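Local coordinates for uncharacterized protein (Chondromyces crocatus, PDB 6I86) that is of unknown function but is encoded in the crocagin biosynthetic gene cluster and probably takes part in making this ribosomally synthesised, modified peptide, at residues 12-17 / 60-65; 21-26 / 94-99; 55-60 / 130-135; 66-71 / 110-115; 88-93 / 115-120. All coordinates share one frame; numbering follows the deposited sequence. Where two conformers were deposited one is given.

Contact 1 of 5, residues 12-17 / 60-65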
# COMPACT_ATOMS: atom_id res chain seq x y z
N LEU A 12 -0.61 -4.55 -9.21
CA LEU A 12 0.36 -3.71 -9.90
C LEU A 12 1.71 -4.40 -9.91
O LEU A 12 2.00 -5.21 -9.03
CB LEU A 12 0.48 -2.32 -9.24
CG LEU A 12 0.32 -2.05 -7.74
CD1 LEU A 12 1.01 -3.08 -6.86
CD2 LEU A 12 0.86 -0.66 -7.44
N PRO A 13 2.55 -4.09 -10.90
CA PRO A 13 3.93 -4.58 -10.86
C PRO A 13 4.80 -3.71 -9.97
O PRO A 13 4.54 -2.53 -9.76
CB PRO A 13 4.37 -4.49 -12.33
CG PRO A 13 3.61 -3.30 -12.85
CD PRO A 13 2.28 -3.29 -12.11
N ALA A 14 5.87 -4.33 -9.46
CA ALA A 14 6.82 -3.62 -8.62
C ALA A 14 8.09 -4.44 -8.51
O ALA A 14 8.05 -5.68 -8.46
CB ALA A 14 6.25 -3.34 -7.22
N SER A 15 9.23 -3.75 -8.48
CA SER A 15 10.52 -4.39 -8.29
C SER A 15 11.11 -4.18 -6.90
O SER A 15 11.90 -5.02 -6.45
CB SER A 15 11.53 -3.89 -9.34
OG SER A 15 11.78 -2.50 -9.19
N THR A 16 10.75 -3.10 -6.21
CA THR A 16 11.28 -2.83 -4.88
C THR A 16 10.21 -2.30 -3.93
O THR A 16 9.89 -2.94 -2.93
CB THR A 16 12.45 -1.84 -4.95
OG1 THR A 16 12.07 -0.71 -5.74
CG2 THR A 16 13.68 -2.49 -5.57
N TRP A 17 9.65 -1.13 -4.23
CA TRP A 17 8.76 -0.43 -3.31
C TRP A 17 7.41 -0.14 -3.95
O TRP A 17 7.34 0.42 -5.05
CB TRP A 17 9.39 0.88 -2.84
CG TRP A 17 10.57 0.72 -1.94
CD1 TRP A 17 11.03 -0.43 -1.38
CD2 TRP A 17 11.44 1.76 -1.48
NE1 TRP A 17 12.13 -0.18 -0.60
CE2 TRP A 17 12.40 1.17 -0.65
CE3 TRP A 17 11.49 3.14 -1.70
CZ2 TRP A 17 13.41 1.90 -0.03
CZ3 TRP A 17 12.49 3.87 -1.09
CH2 TRP A 17 13.44 3.25 -0.26
N GLY A 60 7.76 -8.44 -9.58
CA GLY A 60 6.63 -9.28 -9.91
C GLY A 60 5.37 -8.45 -10.01
O GLY A 60 5.42 -7.22 -10.04
N TYR A 61 4.24 -9.14 -10.08
CA TYR A 61 2.92 -8.53 -10.01
C TYR A 61 2.26 -8.97 -8.72
O TYR A 61 2.24 -10.16 -8.41
CB TYR A 61 2.06 -8.92 -11.21
CG TYR A 61 2.28 -8.09 -12.45
CD1 TYR A 61 3.29 -8.41 -13.35
CD2 TYR A 61 1.47 -7.00 -12.73
CE1 TYR A 61 3.49 -7.66 -14.49
CE2 TYR A 61 1.66 -6.24 -13.87
CZ TYR A 61 2.67 -6.58 -14.75
OH TYR A 61 2.87 -5.82 -15.89
N PHE A 62 1.70 -8.02 -7.97
CA PHE A 62 1.25 -8.29 -6.62
C PHE A 62 -0.15 -7.74 -6.40
O PHE A 62 -0.47 -6.63 -6.84
CB PHE A 62 2.23 -7.72 -5.60
CG PHE A 62 3.65 -8.10 -5.87
CD1 PHE A 62 4.09 -9.40 -5.65
CD2 PHE A 62 4.55 -7.17 -6.39
CE1 PHE A 62 5.40 -9.76 -5.92
CE2 PHE A 62 5.87 -7.53 -6.66
CZ PHE A 62 6.29 -8.83 -6.42
N LYS A 63 -0.96 -8.52 -5.70
CA LYS A 63 -2.33 -8.14 -5.36
C LYS A 63 -2.34 -7.65 -3.92
O LYS A 63 -1.97 -8.40 -3.00
CB LYS A 63 -3.27 -9.33 -5.54
CG LYS A 63 -4.70 -9.08 -5.08
CD LYS A 63 -5.57 -10.32 -5.27
CE LYS A 63 -5.77 -10.65 -6.74
NZ LYS A 63 -6.58 -11.89 -6.94
N VAL A 64 -2.76 -6.41 -3.72
CA VAL A 64 -2.79 -5.79 -2.40
C VAL A 64 -4.23 -5.42 -2.09
O VAL A 64 -4.85 -4.63 -2.82
CB VAL A 64 -1.88 -4.55 -2.32
CG1 VAL A 64 -1.88 -3.98 -0.91
CG2 VAL A 64 -0.47 -4.90 -2.77
N ARG A 65 -4.77 -5.98 -1.01
CA ARG A 65 -6.09 -5.63 -0.53
C ARG A 65 -5.96 -4.54 0.53
O ARG A 65 -5.14 -4.66 1.45
CB ARG A 65 -6.81 -6.85 0.05
CG ARG A 65 -8.17 -6.54 0.65
CD ARG A 65 -8.85 -7.80 1.15
NE ARG A 65 -9.00 -8.80 0.09
CZ ARG A 65 -9.07 -10.11 0.31
NH1 ARG A 65 -9.02 -10.58 1.55
NH2 ARG A 65 -9.20 -10.95 -0.71
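L12, P13 and A14 meet F62, Y61 and G60 in an antiparallel strand pairing at one margin of the five-stranded mixed sheet, where strand 4-14 is outermost within the chain and strand 60-69 lies next to it. L12 and F62 form one hydrogen-bonded pair, with F62 N giving to L12 O at 3.0 Å and L12 N giving back to F62 O. A14 and G60 form the second, A14 N reaching G60 O at 3.0 Å with the return bond from G60 N to A14 O. Between them P13 has no N-H to offer, and it falls at the non-hydrogen-bonded position opposite Y61, so the bonding goes on past it without loss. The short strand axes run at 129° to each other, well off straight antiparallel.

The two faces differ in kind. On the P13 and Y61 face the side chains lie side by side, pointing the same way, in a CH-pi contact: P13 CB stands 3.6 Å from the centroid of the Y61 ring, and P13 CD comes within 3.5 Å of Y61 CE2 at the rim. The other face, with L12, A14 and F62, is the inner one of a two-sheet, sandwich-like body; there L12 also touches I18 of strand 17-22 in the second sheet. CG of F62 sits beside its backbone N (chi1 -50°), and the ring then spreads over G60 C, its CE2 edge pointing at A14 O from 3.4 Å. G60, having no side chain, leaves the room that this ring takes up.

Contact 2 of 5, residues 21-26 / 94-99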
# COMPACT_ATOMS: atom_id res chain seq x y z
N PHE A 21 -0.11 6.68 -0.30
CA PHE A 21 -0.08 8.06 0.18
C PHE A 21 -1.37 8.76 -0.21
O PHE A 21 -2.13 8.30 -1.06
CB PHE A 21 1.12 8.82 -0.39
CG PHE A 21 1.36 8.57 -1.85
CD1 PHE A 21 0.77 9.37 -2.82
CD2 PHE A 21 2.18 7.52 -2.27
CE1 PHE A 21 0.99 9.13 -4.17
CE2 PHE A 21 2.39 7.28 -3.61
CZ PHE A 21 1.80 8.08 -4.56
N ASP A 22 -1.60 9.90 0.44
CA ASP A 22 -2.72 10.76 0.07
C ASP A 22 -2.47 11.37 -1.30
O ASP A 22 -1.33 11.66 -1.67
CB ASP A 22 -2.91 11.86 1.11
CG ASP A 22 -4.21 12.62 0.93
OD1 ASP A 22 -4.27 13.51 0.06
OD2 ASP A 22 -5.18 12.33 1.67
N ALA A 23 -3.55 11.55 -2.06
CA ALA A 23 -3.42 12.06 -3.42
C ALA A 23 -2.80 13.45 -3.45
O ALA A 23 -2.18 13.83 -4.45
CB ALA A 23 -4.79 12.08 -4.11
N SER A 24 -2.94 14.21 -2.37
CA SER A 24 -2.39 15.56 -2.28
C SER A 24 -0.93 15.57 -1.84
O SER A 24 -0.32 16.64 -1.79
CB SER A 24 -3.22 16.40 -1.31
OG SER A 24 -3.09 15.92 0.02
N CYS A 25 -0.35 14.40 -1.52
CA CYS A 25 1.03 14.35 -1.08
C CYS A 25 1.97 14.81 -2.20
O CYS A 25 1.69 14.60 -3.38
CB CYS A 25 1.40 12.93 -0.63
SG CYS A 25 3.06 12.77 0.07
N SER A 26 3.08 15.44 -1.81
CA SER A 26 4.02 15.98 -2.78
C SER A 26 4.55 14.90 -3.72
O SER A 26 4.88 15.20 -4.88
CB SER A 26 5.19 16.66 -2.06
OG SER A 26 5.91 15.73 -1.26
N ARG A 94 -8.08 10.72 0.06
CA ARG A 94 -7.92 9.98 -1.19
C ARG A 94 -6.61 9.20 -1.12
O ARG A 94 -5.52 9.76 -1.29
CB ARG A 94 -7.94 10.93 -2.38
CG ARG A 94 -8.35 10.26 -3.68
CD ARG A 94 -8.32 11.22 -4.84
NE ARG A 94 -8.03 10.53 -6.09
CZ ARG A 94 -8.95 9.86 -6.79
NH1 ARG A 94 -10.20 9.81 -6.36
NH2 ARG A 94 -8.61 9.26 -7.92
N LEU A 95 -6.72 7.90 -0.86
CA LEU A 95 -5.56 7.02 -0.77
C LEU A 95 -5.21 6.51 -2.16
O LEU A 95 -6.05 5.90 -2.83
CB LEU A 95 -5.85 5.86 0.18
CG LEU A 95 -4.73 4.84 0.39
CD1 LEU A 95 -3.56 5.48 1.12
CD2 LEU A 95 -5.27 3.64 1.14
N VAL A 96 -3.98 6.76 -2.59
CA VAL A 96 -3.51 6.34 -3.91
C VAL A 96 -2.16 5.64 -3.76
O VAL A 96 -1.51 5.72 -2.72
CB VAL A 96 -3.38 7.53 -4.89
CG1 VAL A 96 -4.70 8.26 -5.02
CG2 VAL A 96 -2.30 8.47 -4.43
N ALA A 97 -1.75 4.97 -4.83
CA ALA A 97 -0.56 4.14 -4.81
C ALA A 97 0.30 4.39 -6.04
O ALA A 97 -0.22 4.68 -7.13
CB ALA A 97 -0.92 2.66 -4.72
N CYS A 98 1.61 4.27 -5.86
CA CYS A 98 2.56 4.28 -6.96
C CYS A 98 3.68 3.30 -6.63
O CYS A 98 3.65 2.62 -5.60
CB CYS A 98 3.09 5.69 -7.22
SG CYS A 98 4.52 6.17 -6.24
N THR A 99 4.66 3.20 -7.53
CA THR A 99 5.87 2.43 -7.29
C THR A 99 7.07 3.30 -7.67
O THR A 99 6.93 4.33 -8.33
CB THR A 99 5.90 1.12 -8.09
OG1 THR A 99 6.22 1.39 -9.46
CG2 THR A 99 4.55 0.40 -8.02
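F21 starts the contact, held to V96 by two backbone bonds: F21 N to V96 O and V96 N to F21 O, the latter 2.9 Å and nearly straight at 173°. Its CG stands between the backbone N and the carbonyl carbon (chi1 44°), and the ring lies over the opposite strand, with V96 O above the centre of one face. F21 CE1 presses on V96 CG2 at 3.4 Å. At another part of the rim C98 SG approaches near the ring plane, 3.6 Å from F21 CE2, a sulfur-aromatic contact at the edge.

D22 comes next, opposite L95 at a non-hydrogen-bonded position. Its carboxylate reaches forward along its own chain: OD1 takes S24 N at 2.9 Å on the anti side and S24 OG at 2.7 Å from above the carboxylate plane, and it is also hydrogen-bonded to S92 OG. An alanine here would probably leave S24 N and the hydroxyls of S24 and S92 without the acceptor they share, and the turn less firmly set.

A23 makes the last crossing bond, its N giving to R94 O at 2.8 Å. The methyl A23 CB rests on R94 CD at 3.7 Å and on V96 CG1, with the guanidinium of R94 turned edge-on to it. C25 N then bonds back to D22 O and closes the bend. An inner strand of the four-stranded antiparallel sheet thus leaves its neighbour through an Asx turn set on a type I beta turn running from D22 to C25.

Contact 3 of 5, residues 55-60 / 130-135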
# COMPACT_ATOMS: atom_id res chain seq x y z
N GLN A 55 7.56 -3.09 0.76
CA GLN A 55 8.74 -3.63 0.11
C GLN A 55 8.47 -5.03 -0.43
O GLN A 55 7.81 -5.84 0.22
CB GLN A 55 9.93 -3.67 1.07
CG GLN A 55 11.18 -4.32 0.50
CD GLN A 55 12.46 -3.73 1.05
OE1 GLN A 55 12.58 -2.52 1.21
NE2 GLN A 55 13.43 -4.59 1.35
N VAL A 56 8.96 -5.29 -1.64
CA VAL A 56 8.95 -6.63 -2.21
C VAL A 56 10.40 -7.07 -2.40
O VAL A 56 11.31 -6.25 -2.50
CB VAL A 56 8.18 -6.71 -3.54
CG1 VAL A 56 6.73 -6.27 -3.33
CG2 VAL A 56 8.86 -5.87 -4.61
N VAL A 57 10.59 -8.38 -2.44
CA VAL A 57 11.93 -8.94 -2.52
C VAL A 57 12.45 -8.91 -3.95
O VAL A 57 13.63 -8.61 -4.19
CB VAL A 57 11.93 -10.37 -1.95
CG1 VAL A 57 13.34 -10.88 -1.78
CG2 VAL A 57 11.19 -10.40 -0.62
N LEU A 58 11.59 -9.22 -4.92
CA LEU A 58 11.99 -9.25 -6.32
C LEU A 58 10.83 -8.74 -7.17
O LEU A 58 9.69 -8.62 -6.69
CB LEU A 58 12.39 -10.66 -6.76
CG LEU A 58 13.43 -11.41 -5.92
CD1 LEU A 58 13.30 -12.91 -6.14
CD2 LEU A 58 14.85 -10.95 -6.23
N GLU A 59 11.12 -8.46 -8.43
CA GLU A 59 10.11 -7.92 -9.33
C GLU A 59 9.00 -8.93 -9.59
O GLU A 59 9.25 -10.12 -9.80
CB GLU A 59 10.75 -7.49 -10.66
CG GLU A 59 9.81 -7.52 -11.86
CD GLU A 59 8.91 -6.30 -11.95
OE1 GLU A 59 7.79 -6.42 -12.49
OE2 GLU A 59 9.33 -5.22 -11.48
N GLY A 60 7.76 -8.44 -9.58
CA GLY A 60 6.63 -9.28 -9.91
C GLY A 60 5.37 -8.45 -10.01
O GLY A 60 5.42 -7.22 -10.04
N LYS A 130 5.17 -16.48 -5.12
CA LYS A 130 4.46 -17.20 -6.17
C LYS A 130 4.28 -16.37 -7.44
O LYS A 130 3.86 -16.92 -8.46
CB LYS A 130 3.07 -17.64 -5.69
CG LYS A 130 3.04 -18.63 -4.55
CD LYS A 130 1.60 -18.89 -4.13
CE LYS A 130 1.52 -19.73 -2.87
NZ LYS A 130 0.11 -19.86 -2.40
N HIS A 131 4.59 -15.08 -7.39
CA HIS A 131 4.10 -14.14 -8.40
C HIS A 131 5.22 -13.31 -9.03
O HIS A 131 4.96 -12.23 -9.56
CB HIS A 131 3.04 -13.23 -7.77
CG HIS A 131 1.90 -13.99 -7.16
ND1 HIS A 131 1.50 -13.81 -5.85
CD2 HIS A 131 1.09 -14.94 -7.68
CE1 HIS A 131 0.49 -14.62 -5.59
NE2 HIS A 131 0.22 -15.31 -6.68
N TYR A 132 6.46 -13.81 -8.98
CA TYR A 132 7.55 -13.13 -9.66
C TYR A 132 7.50 -13.31 -11.17
O TYR A 132 8.05 -12.48 -11.90
CB TYR A 132 8.90 -13.64 -9.13
CG TYR A 132 9.13 -13.36 -7.66
CD1 TYR A 132 8.71 -12.16 -7.09
CD2 TYR A 132 9.76 -14.28 -6.84
CE1 TYR A 132 8.92 -11.90 -5.75
CE2 TYR A 132 9.97 -14.03 -5.50
CZ TYR A 132 9.55 -12.83 -4.96
OH TYR A 132 9.76 -12.57 -3.62
N ASP A 133 6.83 -14.36 -11.65
CA ASP A 133 6.77 -14.67 -13.07
C ASP A 133 5.45 -14.27 -13.71
O ASP A 133 5.21 -14.60 -14.87
CB ASP A 133 7.02 -16.16 -13.30
CG ASP A 133 8.43 -16.58 -12.94
OD1 ASP A 133 9.34 -15.72 -13.00
OD2 ASP A 133 8.64 -17.77 -12.61
N VAL A 134 4.58 -13.56 -12.98
CA VAL A 134 3.33 -13.09 -13.57
C VAL A 134 3.65 -12.06 -14.65
O VAL A 134 4.39 -11.10 -14.41
CB VAL A 134 2.41 -12.52 -12.48
CG1 VAL A 134 1.12 -12.01 -13.10
CG2 VAL A 134 2.11 -13.59 -11.44
N GLU A 135 3.08 -12.27 -15.84
CA GLU A 135 3.42 -11.42 -16.98
C GLU A 135 2.66 -10.10 -16.97
O GLU A 135 3.17 -9.09 -17.46
CB GLU A 135 3.14 -12.16 -18.29
CG GLU A 135 3.98 -13.41 -18.50
CD GLU A 135 3.39 -14.32 -19.55
OE1 GLU A 135 3.65 -15.54 -19.50
OE2 GLU A 135 2.66 -13.82 -20.44
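Y132 and L58 cross at about a right angle, the leucine lying over one face of the tyrosine ring. L58 CB stands 3.9 Å from the centroid, 14° off the ring normal, in a CH-pi contact, while L58 CD1 reaches across the same ring to Y132 CE2 at 3.6 Å. Y132 carries its CG anti to the carbonyl carbon (chi1 -63°), and the ring extends from the 130-135 loop to the loop between strands 51-55 and 60-69. V57 crosses the far end obliquely, its CB 3.5 Å from Y132 OH. That hydroxyl is hydrogen-bonded to E128 OE2, which also accepts V57 N. An alanine in place of Y132 would probably strip L58 of the flat surface it covers and leave E128 with one partner fewer.

Nearer the backbone, G60 CA lies 3.4 Å from H131 O; a side chain on G60 would run into that carbonyl. The imidazole of H131 leads away from the 55-60 loop, to D147 and E144. Between the two loops the chemistry is therefore CH-pi, apolar and CA-H...O contact, and the polar link from ring to loop is indirect, through the carboxylate of E128.

Contact 4 of 5, residues 66-71 / 110-115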
# COMPACT_ATOMS: atom_id res chain seq x y z
N CYS A 66 -6.73 -3.47 0.38
CA CYS A 66 -6.74 -2.37 1.34
C CYS A 66 -8.12 -2.30 1.99
O CYS A 66 -9.14 -2.34 1.29
CB CYS A 66 -6.40 -1.04 0.68
SG CYS A 66 -6.17 0.32 1.85
N ILE A 67 -8.15 -2.20 3.31
CA ILE A 67 -9.38 -2.21 4.08
C ILE A 67 -9.39 -1.02 5.03
O ILE A 67 -8.43 -0.81 5.78
CB ILE A 67 -9.53 -3.52 4.88
CG1 ILE A 67 -9.51 -4.73 3.94
CG2 ILE A 67 -10.80 -3.51 5.72
CD1 ILE A 67 -9.28 -6.04 4.65
N LEU A 68 -10.48 -0.25 4.99
CA LEU A 68 -10.81 0.65 6.08
C LEU A 68 -11.68 -0.12 7.06
O LEU A 68 -12.73 -0.65 6.69
CB LEU A 68 -11.54 1.90 5.58
CG LEU A 68 -12.08 2.81 6.68
CD1 LEU A 68 -10.95 3.51 7.41
CD2 LEU A 68 -13.07 3.82 6.12
N ARG A 69 -11.21 -0.23 8.31
CA ARG A 69 -11.88 -1.02 9.32
C ARG A 69 -12.16 -0.14 10.53
O ARG A 69 -11.48 0.86 10.76
CB ARG A 69 -11.03 -2.24 9.71
CG ARG A 69 -11.83 -3.43 10.25
CD ARG A 69 -10.92 -4.60 10.63
NE ARG A 69 -10.47 -5.39 9.48
CZ ARG A 69 -11.25 -6.21 8.78
NH1 ARG A 69 -12.53 -6.37 9.10
NH2 ARG A 69 -10.75 -6.89 7.76
N SER A 70 -13.19 -0.51 11.30
CA SER A 70 -13.56 0.29 12.46
C SER A 70 -12.54 0.19 13.58
O SER A 70 -12.49 1.08 14.44
CB SER A 70 -14.94 -0.12 12.98
OG SER A 70 -14.89 -1.39 13.60
N SER A 71 -11.74 -0.87 13.60
CA SER A 71 -10.69 -1.05 14.59
C SER A 71 -9.69 -2.06 14.03
O SER A 71 -9.78 -2.45 12.86
CB SER A 71 -11.27 -1.49 15.94
OG SER A 71 -11.76 -2.82 15.88
N LEU A 110 -8.57 3.78 -2.20
CA LEU A 110 -9.80 4.02 -1.47
C LEU A 110 -9.92 5.51 -1.19
O LEU A 110 -8.91 6.21 -1.09
CB LEU A 110 -9.84 3.23 -0.15
CG LEU A 110 -10.13 1.73 -0.15
CD1 LEU A 110 -10.03 1.16 1.26
CD2 LEU A 110 -11.51 1.45 -0.74
N THR A 111 -11.15 5.98 -1.07
CA THR A 111 -11.42 7.31 -0.54
C THR A 111 -12.07 7.15 0.83
O THR A 111 -13.17 6.60 0.94
CB THR A 111 -12.32 8.13 -1.47
OG1 THR A 111 -11.61 8.41 -2.69
CG2 THR A 111 -12.72 9.44 -0.81
N VAL A 112 -11.38 7.62 1.86
CA VAL A 112 -11.82 7.46 3.24
C VAL A 112 -12.03 8.85 3.82
O VAL A 112 -11.65 9.84 3.17
CB VAL A 112 -10.81 6.64 4.05
CG1 VAL A 112 -10.68 5.23 3.48
CG2 VAL A 112 -9.46 7.34 4.07
N PRO A 113 -12.63 9.00 5.00
CA PRO A 113 -12.69 10.33 5.63
C PRO A 113 -11.30 10.88 5.87
O PRO A 113 -10.38 10.13 6.25
CB PRO A 113 -13.43 10.06 6.95
CG PRO A 113 -14.26 8.86 6.66
CD PRO A 113 -13.43 8.01 5.74
N PRO A 114 -11.09 12.17 5.66
CA PRO A 114 -9.77 12.76 5.92
C PRO A 114 -9.40 12.61 7.39
O PRO A 114 -10.25 12.64 8.28
CB PRO A 114 -9.95 14.23 5.54
CG PRO A 114 -11.16 14.26 4.65
CD PRO A 114 -12.05 13.16 5.13
N GLY A 115 -8.11 12.43 7.63
CA GLY A 115 -7.62 12.35 8.98
C GLY A 115 -6.45 11.39 9.08
O GLY A 115 -5.84 11.03 8.08
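L110 lays its CD1 methyl over the backbone of strand 66-69, 3.6 Å from C66 O and 4.0 Å from L68 N. The two strands belong to different sheets: 66-69 lies in the five-stranded mixed sheet, while 110-111 ends strand 107-111, one of the two outermost strands of the four-stranded antiparallel sheet, and they face each other across the interior in the manner of a beta-sandwich. The spacing fits this, since C66 and L110 have their CA atoms 7.6 Å apart, too far for backbone pairing, and side chains fill the interval.

C66, L68, L110 and V112 all set out toward the opposite segment. In L110 CD1 is anti to CA (chi2 176°), and this carries the methyl straight out to the other backbone. C66 SG also lies near it, but the cysteine was modelled in two conformers and that touch is doubtful.

Two residues further along, L68 and V112 cross obliquely. CG of L68 is anti to its backbone N (chi1 172°), and beyond it the CD2 methyl meets V112 CG1 at 3.8 Å; the same valine methyl lies 4.0 Å from L68 CB. Y117 of strand 115-123 touches both L68 and V112 and is hydrogen-bonded through its OH to P113 O, which ties the ring to the loop that follows strand 107-111. L68 CD2 also comes to 4.2 Å from the ring carbon P113 CD.

Contact 5 of 5, residues 88-93 / 115-120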
# COMPACT_ATOMS: atom_id res chain seq x y z
N ILE A 88 -0.68 6.57 8.92
CA ILE A 88 -0.69 7.42 7.74
C ILE A 88 -1.63 8.59 7.99
O ILE A 88 -2.67 8.44 8.63
CB ILE A 88 -1.08 6.64 6.47
CG1 ILE A 88 -0.65 7.42 5.22
CG2 ILE A 88 -2.58 6.35 6.43
CD1 ILE A 88 -0.85 6.65 3.94
N VAL A 89 -1.23 9.76 7.50
CA VAL A 89 -2.06 10.96 7.52
C VAL A 89 -2.60 11.18 6.12
O VAL A 89 -1.83 11.18 5.14
CB VAL A 89 -1.26 12.19 8.00
CG1 VAL A 89 -2.14 13.43 7.98
CG2 VAL A 89 -0.71 11.95 9.39
N LEU A 90 -3.91 11.36 6.01
CA LEU A 90 -4.59 11.53 4.72
C LEU A 90 -5.37 12.84 4.75
O LEU A 90 -6.55 12.86 5.11
CB LEU A 90 -5.51 10.34 4.43
CG LEU A 90 -4.82 8.98 4.33
CD1 LEU A 90 -5.84 7.86 4.28
CD2 LEU A 90 -3.90 8.93 3.11
N PRO A 91 -4.74 13.95 4.37
CA PRO A 91 -5.42 15.25 4.46
C PRO A 91 -6.66 15.36 3.59
O PRO A 91 -7.59 16.10 3.94
CB PRO A 91 -4.34 16.25 4.03
CG PRO A 91 -3.04 15.53 4.26
CD PRO A 91 -3.33 14.09 3.98
N SER A 92 -6.71 14.66 2.46
CA SER A 92 -7.89 14.66 1.60
C SER A 92 -8.70 13.38 1.68
O SER A 92 -9.83 13.35 1.18
CB SER A 92 -7.48 14.89 0.13
OG SER A 92 -6.88 13.74 -0.42
N GLY A 93 -8.17 12.33 2.30
CA GLY A 93 -8.84 11.05 2.36
C GLY A 93 -8.71 10.20 1.11
O GLY A 93 -9.17 9.06 1.12
N GLY A 115 -8.11 12.43 7.63
CA GLY A 115 -7.62 12.35 8.98
C GLY A 115 -6.45 11.39 9.08
O GLY A 115 -5.84 11.03 8.08
N ARG A 116 -6.18 11.00 10.32
CA ARG A 116 -5.02 10.21 10.68
C ARG A 116 -5.45 8.79 11.04
O ARG A 116 -6.42 8.60 11.78
CB ARG A 116 -4.27 10.87 11.84
CG ARG A 116 -3.12 10.06 12.39
CD ARG A 116 -2.32 10.86 13.41
NE ARG A 116 -2.12 12.25 12.99
CZ ARG A 116 -0.93 12.78 12.74
NH1 ARG A 116 -0.83 14.05 12.37
NH2 ARG A 116 0.17 12.04 12.85
N TYR A 117 -4.72 7.81 10.53
CA TYR A 117 -5.12 6.41 10.65
C TYR A 117 -3.96 5.57 11.15
O TYR A 117 -2.82 5.76 10.72
CB TYR A 117 -5.60 5.85 9.31
CG TYR A 117 -6.90 6.43 8.84
CD1 TYR A 117 -8.10 5.85 9.21
CD2 TYR A 117 -6.92 7.56 8.05
CE1 TYR A 117 -9.31 6.39 8.78
CE2 TYR A 117 -8.12 8.11 7.62
CZ TYR A 117 -9.31 7.52 7.99
OH TYR A 117 -10.50 8.06 7.57
N ARG A 118 -4.25 4.65 12.06
CA ARG A 118 -3.34 3.54 12.29
C ARG A 118 -3.39 2.59 11.10
O ARG A 118 -4.44 2.41 10.47
CB ARG A 118 -3.69 2.81 13.59
CG ARG A 118 -2.51 2.69 14.54
CD ARG A 118 -2.91 2.19 15.92
NE ARG A 118 -3.60 3.20 16.72
CZ ARG A 118 -2.98 4.19 17.36
NH1 ARG A 118 -3.67 5.06 18.07
NH2 ARG A 118 -1.66 4.31 17.27
N VAL A 119 -2.24 2.02 10.76
CA VAL A 119 -2.10 1.22 9.56
C VAL A 119 -1.42 -0.09 9.93
O VAL A 119 -0.33 -0.08 10.53
CB VAL A 119 -1.30 1.94 8.46
CG1 VAL A 119 -1.05 1.01 7.29
CG2 VAL A 119 -2.05 3.18 8.01
N LEU A 120 -2.05 -1.20 9.59
CA LEU A 120 -1.44 -2.51 9.74
C LEU A 120 -1.02 -3.01 8.36
O LEU A 120 -1.86 -3.17 7.47
CB LEU A 120 -2.40 -3.50 10.40
CG LEU A 120 -1.80 -4.89 10.66
CD1 LEU A 120 -0.73 -4.79 11.74
CD2 LEU A 120 -2.89 -5.87 11.07
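I88 and L90 face Y117 and G115 as antiparallel hydrogen-bonded pairs, the axes of the short strand segments 88-90 and 115-120 at 152° and 4.8 Å apart at their closest. Y117 N gives to I88 O and I88 N to Y117 O, both at 2.9 Å; L90 N bonds G115 O at 2.8 Å, and G115 N returns to L90 O. V89 and R116 occupy the non-hydrogen-bonded position between. Here strand 82-90, outermost within the chain, borders strand 115-123 in the mixed sheet. At the backbone angles of G115 a side chain would collide with the carbonyl O of P114, so only glycine fits comfortably.

On the face of V89 and R116, the arginine chain bends at chi3 (-42°) and its guanidinium lies flat over the valine: V89 CG2 sits above the centre of the group, 3.5 Å from R116 CZ. The opposite face turns inward. There L90 crosses Y117 at about a right angle, bringing L90 CD1 to 3.9 Å from the ring atom Y117 CD2. Toward the other end of the pairing, I88 CG2 meets V119 CG2 at 3.6 Å, the two side chains crossing obliquely, and V119 also packs on I150 of strand 148-154.

Contacts 1 and 4 use opposite ends of strand 60-69, their centres about 21 Å apart on opposite sides of the chain's centre. Contact 3 adjoins contact 1: they share G60, and T16 O to V56 N (2.8 Å) is a probable hydrogen bond between them. At the other end contacts 4 and 5, centres about 8 Å apart, share G115 and are joined by a probable hydrogen bond from V112 N to G93 O at 2.7 Å. Contact 2 meets contact 4 through another probable one, L95 N to L110 O at 2.8 Å, and touches contact 5 through D22, centres about 11 Å apart. A glycerol, probably from crystallisation, lies about 4 Å from the V57 side chain in contact 3.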